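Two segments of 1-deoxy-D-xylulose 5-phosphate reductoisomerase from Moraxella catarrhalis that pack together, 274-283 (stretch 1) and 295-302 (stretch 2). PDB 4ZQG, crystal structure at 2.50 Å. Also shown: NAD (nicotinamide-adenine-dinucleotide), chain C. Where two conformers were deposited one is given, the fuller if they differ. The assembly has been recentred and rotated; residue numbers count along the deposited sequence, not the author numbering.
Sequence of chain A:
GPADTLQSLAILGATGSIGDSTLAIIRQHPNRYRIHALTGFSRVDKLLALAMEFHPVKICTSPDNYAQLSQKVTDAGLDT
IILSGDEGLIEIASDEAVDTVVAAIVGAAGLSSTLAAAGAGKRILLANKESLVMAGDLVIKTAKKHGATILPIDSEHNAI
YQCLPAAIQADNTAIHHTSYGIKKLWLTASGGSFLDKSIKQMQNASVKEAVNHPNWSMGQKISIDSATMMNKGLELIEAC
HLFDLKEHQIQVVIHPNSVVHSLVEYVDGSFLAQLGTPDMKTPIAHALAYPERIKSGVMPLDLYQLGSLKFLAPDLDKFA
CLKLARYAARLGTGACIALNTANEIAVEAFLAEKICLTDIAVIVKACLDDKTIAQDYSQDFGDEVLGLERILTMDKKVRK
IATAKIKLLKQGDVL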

# COMPACT_ATOMS: atom_id res chain seq x y z
N GLN A 274 2.29 2.57 2.68
CA GLN A 274 2.93 1.72 3.71
C GLN A 274 2.58 2.23 5.09
O GLN A 274 2.76 3.39 5.38
CB GLN A 274 4.41 1.72 3.48
CG GLN A 274 5.22 0.59 4.12
CD GLN A 274 5.74 0.91 5.52
OE1 GLN A 274 5.43 1.92 6.12
NE2 GLN A 274 6.50 -0.02 6.05
N LEU A 275 2.02 1.36 5.92
CA LEU A 275 1.73 1.64 7.34
C LEU A 275 2.65 0.73 8.22
O LEU A 275 3.11 -0.34 7.78
CB LEU A 275 0.26 1.37 7.73
CG LEU A 275 -0.84 2.39 7.40
CD1 LEU A 275 -1.02 2.48 5.91
CD2 LEU A 275 -2.17 2.04 8.03
N GLY A 276 2.86 1.14 9.46
CA GLY A 276 3.68 0.37 10.38
C GLY A 276 3.97 1.16 11.64
O GLY A 276 3.70 2.36 11.70
N THR A 277 4.52 0.50 12.66
CA THR A 277 4.85 1.27 13.82
C THR A 277 6.07 1.99 13.35
O THR A 277 6.78 1.48 12.50
CB THR A 277 5.11 0.46 15.08
OG1 THR A 277 6.43 -0.04 15.05
CG2 THR A 277 4.15 -0.67 15.19
N PRO A 278 6.26 3.22 13.83
CA PRO A 278 7.40 4.02 13.44
C PRO A 278 8.72 3.53 14.15
O PRO A 278 9.01 3.92 15.24
CB PRO A 278 7.00 5.39 13.92
CG PRO A 278 6.16 5.12 15.13
CD PRO A 278 5.38 3.91 14.77
N ASP A 279 9.45 2.67 13.45
CA ASP A 279 10.57 1.98 13.92
C ASP A 279 11.40 1.69 12.71
O ASP A 279 11.00 0.88 11.89
CB ASP A 279 10.15 0.66 14.50
CG ASP A 279 11.33 -0.07 15.20
OD1 ASP A 279 11.19 -0.32 16.39
OD2 ASP A 279 12.39 -0.35 14.58
N MET A 280 12.60 2.25 12.63
CA MET A 280 13.39 2.10 11.42
C MET A 280 13.85 0.69 11.12
O MET A 280 14.41 0.46 10.06
CB MET A 280 14.63 3.00 11.48
CG MET A 280 14.33 4.49 11.43
SD MET A 280 13.44 5.02 9.96
CE MET A 280 14.55 4.60 8.63
N LYS A 281 13.67 -0.27 12.03
CA LYS A 281 14.01 -1.65 11.68
C LYS A 281 13.16 -2.20 10.54
O LYS A 281 13.63 -3.04 9.79
CB LYS A 281 13.92 -2.58 12.88
CG LYS A 281 14.99 -2.32 13.90
CD LYS A 281 15.06 -3.40 15.00
CE LYS A 281 13.82 -3.42 15.85
NZ LYS A 281 13.70 -2.20 16.69
N THR A 282 11.94 -1.70 10.39
CA THR A 282 11.08 -2.16 9.30
C THR A 282 11.70 -1.84 7.94
O THR A 282 11.97 -2.74 7.17
CB THR A 282 9.64 -1.66 9.46
OG1 THR A 282 8.96 -2.43 10.46
CG2 THR A 282 8.91 -1.81 8.20
N PRO A 283 11.93 -0.56 7.63
CA PRO A 283 12.55 -0.25 6.34
C PRO A 283 13.95 -0.80 6.16
O PRO A 283 14.34 -1.14 5.04
CB PRO A 283 12.59 1.26 6.32
CG PRO A 283 12.30 1.69 7.70
CD PRO A 283 11.45 0.64 8.30
N LYS A 295 11.95 -11.31 9.23
CA LYS A 295 11.52 -10.70 10.49
C LYS A 295 12.45 -9.55 10.87
O LYS A 295 13.64 -9.64 10.66
CB LYS A 295 11.50 -11.74 11.59
CG LYS A 295 10.34 -12.70 11.45
CD LYS A 295 10.38 -13.89 12.39
CE LYS A 295 8.99 -14.37 12.77
NZ LYS A 295 9.09 -15.39 13.86
N SER A 296 11.90 -8.47 11.39
CA SER A 296 12.68 -7.29 11.73
C SER A 296 12.85 -7.07 13.25
O SER A 296 13.69 -6.26 13.68
CB SER A 296 11.96 -6.09 11.21
OG SER A 296 10.70 -6.08 11.84
N GLY A 297 12.05 -7.75 14.06
CA GLY A 297 12.08 -7.51 15.50
C GLY A 297 11.29 -6.30 15.95
O GLY A 297 11.39 -5.88 17.07
N VAL A 298 10.49 -5.71 15.09
CA VAL A 298 9.66 -4.61 15.54
C VAL A 298 8.45 -5.21 16.23
O VAL A 298 8.10 -6.40 16.01
CB VAL A 298 9.20 -3.68 14.39
CG1 VAL A 298 10.40 -3.28 13.55
CG2 VAL A 298 8.12 -4.32 13.54
N MET A 299 7.84 -4.42 17.09
CA MET A 299 6.55 -4.78 17.62
C MET A 299 5.53 -4.31 16.59
O MET A 299 5.45 -3.11 16.31
CB MET A 299 6.34 -4.06 18.95
CG MET A 299 7.23 -4.57 20.09
SD MET A 299 7.17 -3.51 21.56
CE MET A 299 5.38 -3.41 21.69
N PRO A 300 4.75 -5.24 16.00
CA PRO A 300 3.91 -4.78 14.86
C PRO A 300 2.82 -3.85 15.28
O PRO A 300 2.40 -3.86 16.43
CB PRO A 300 3.32 -6.07 14.29
CG PRO A 300 4.10 -7.19 14.92
CD PRO A 300 4.56 -6.67 16.25
N LEU A 301 2.40 -3.00 14.37
CA LEU A 301 1.29 -2.13 14.60
C LEU A 301 0.06 -2.96 14.97
O LEU A 301 -0.24 -3.95 14.31
CB LEU A 301 1.05 -1.34 13.31
CG LEU A 301 0.03 -0.22 13.36
CD1 LEU A 301 0.31 0.82 14.44
CD2 LEU A 301 0.03 0.44 12.01
N ASP A 302 -0.64 -2.56 16.01
CA ASP A 302 -1.92 -3.16 16.40
C ASP A 302 -3.11 -2.28 15.91
O ASP A 302 -3.40 -1.22 16.50
CB ASP A 302 -1.99 -3.31 17.91
CG ASP A 302 -3.35 -3.83 18.41
OD1 ASP A 302 -3.62 -3.64 19.59
OD2 ASP A 302 -4.14 -4.45 17.65
PA NAD C . 23.55 9.87 14.15
O1A NAD C . 23.90 11.30 14.43
O2A NAD C . 22.82 9.03 15.18
O5B NAD C . 24.82 9.04 13.60
C5B NAD C . 25.64 9.47 12.53
C4B NAD C . 26.74 8.43 12.23
O4B NAD C . 27.64 9.03 11.28
C3B NAD C . 27.57 8.04 13.46
O3B NAD C . 27.95 6.66 13.43
C2B NAD C . 28.80 8.92 13.35
O2B NAD C . 29.99 8.29 13.80
C1B NAD C . 28.93 9.24 11.87
N9A NAD C . 29.43 10.63 11.65
C8A NAD C . 28.94 11.75 12.22
N7A NAD C . 29.62 12.84 11.82
C5A NAD C . 30.58 12.44 10.98
C6A NAD C . 31.64 13.15 10.22
N6A NAD C . 31.77 14.51 10.31
N1A NAD C . 32.43 12.36 9.47
C2A NAD C . 32.29 11.00 9.42
N3A NAD C . 31.35 10.29 10.08
C4A NAD C . 30.47 10.97 10.87
O3 NAD C . 22.69 9.92 12.78
PN NAD C . 21.31 9.16 12.41
O1N NAD C . 20.23 9.90 13.16
O2N NAD C . 21.57 7.67 12.48
O5D NAD C . 21.27 9.61 10.86
C5D NAD C . 22.02 8.93 9.86
C4D NAD C . 21.50 9.31 8.47
O4D NAD C . 20.30 8.61 8.14
C3D NAD C . 21.18 10.79 8.40
O3D NAD C . 21.52 11.24 7.10
C2D NAD C . 19.70 10.87 8.68
O2D NAD C . 19.12 12.07 8.14
C1D NAD C . 19.21 9.56 8.05
N1N NAD C . 18.00 9.03 8.70
C2N NAD C . 18.00 8.68 10.01
C3N NAD C . 16.83 8.21 10.64
C7N NAD C . 16.80 7.79 12.08
O7N NAD C . 15.86 7.13 12.50
N7N NAD C . 17.80 8.11 12.90
C4N NAD C . 15.67 8.11 9.88
C5N NAD C . 15.71 8.46 8.56
C6N NAD C . 16.88 8.93 7.97
O HOH W 1 4.36 -2.41 11.94

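This is a modest, mostly van der Waals contact between a strand-to-helix connection and an irregular segment, with one weak direct hydrogen bond and one bridging water. The two stretches together bury 425 Å².

At one end, Leu-301 points toward stretch 1. Its CD2 lies 3.9 Å from Gly-276 N and 4.4 Å from Leu-275 CB, the latter an apolar side-chain contact. Thr-277 sits beside it. Its CG2 is 3.0 Å from Met-299 O and 3.0 Å from Leu-301 N, both very close for a methyl group. Thr-277 OG1 donates a weak hydrogen bond to Met-299 O, at 3.5 Å. Water 1 accepts from Thr-277 N at 3.0 Å and from Leu-301 N at 3.2 Å. It thus joins two backbone amides that have no direct bond to each other.

At the other end, Val-298 points toward stretch 1. Its CG1 lies 3.7 Å from Asp-279 OD2, 3.7 Å from Lys-281 CB and 3.5 Å from Thr-282 OG1. These are packing contacts, since a methyl group offers no polar partner. Lys-281 lies along the backbone of stretch 2, with CD 3.4 Å from Ser-296 O and CE 3.7 Å from Gly-297 O. Its charged end is held within its own stretch: NZ forms a salt bridge with Asp-279 OD2 at 3.1 Å. Asp-279 OD2 also accepts from Lys-281 N at 2.9 Å, a capping bond at the turn into the helix.

Stretch 2 has its own brace. Val-298 N donates to Ser-296 OG at 3.3 Å, spanning Gly-297. The positive phi of Gly-297, 81°, suits glycine, because a CB would be jammed against the carbonyl oxygen of Ser-296.

Met-280 points away from stretch 2. Its CG comes within 3.2 Å of NAD O7N.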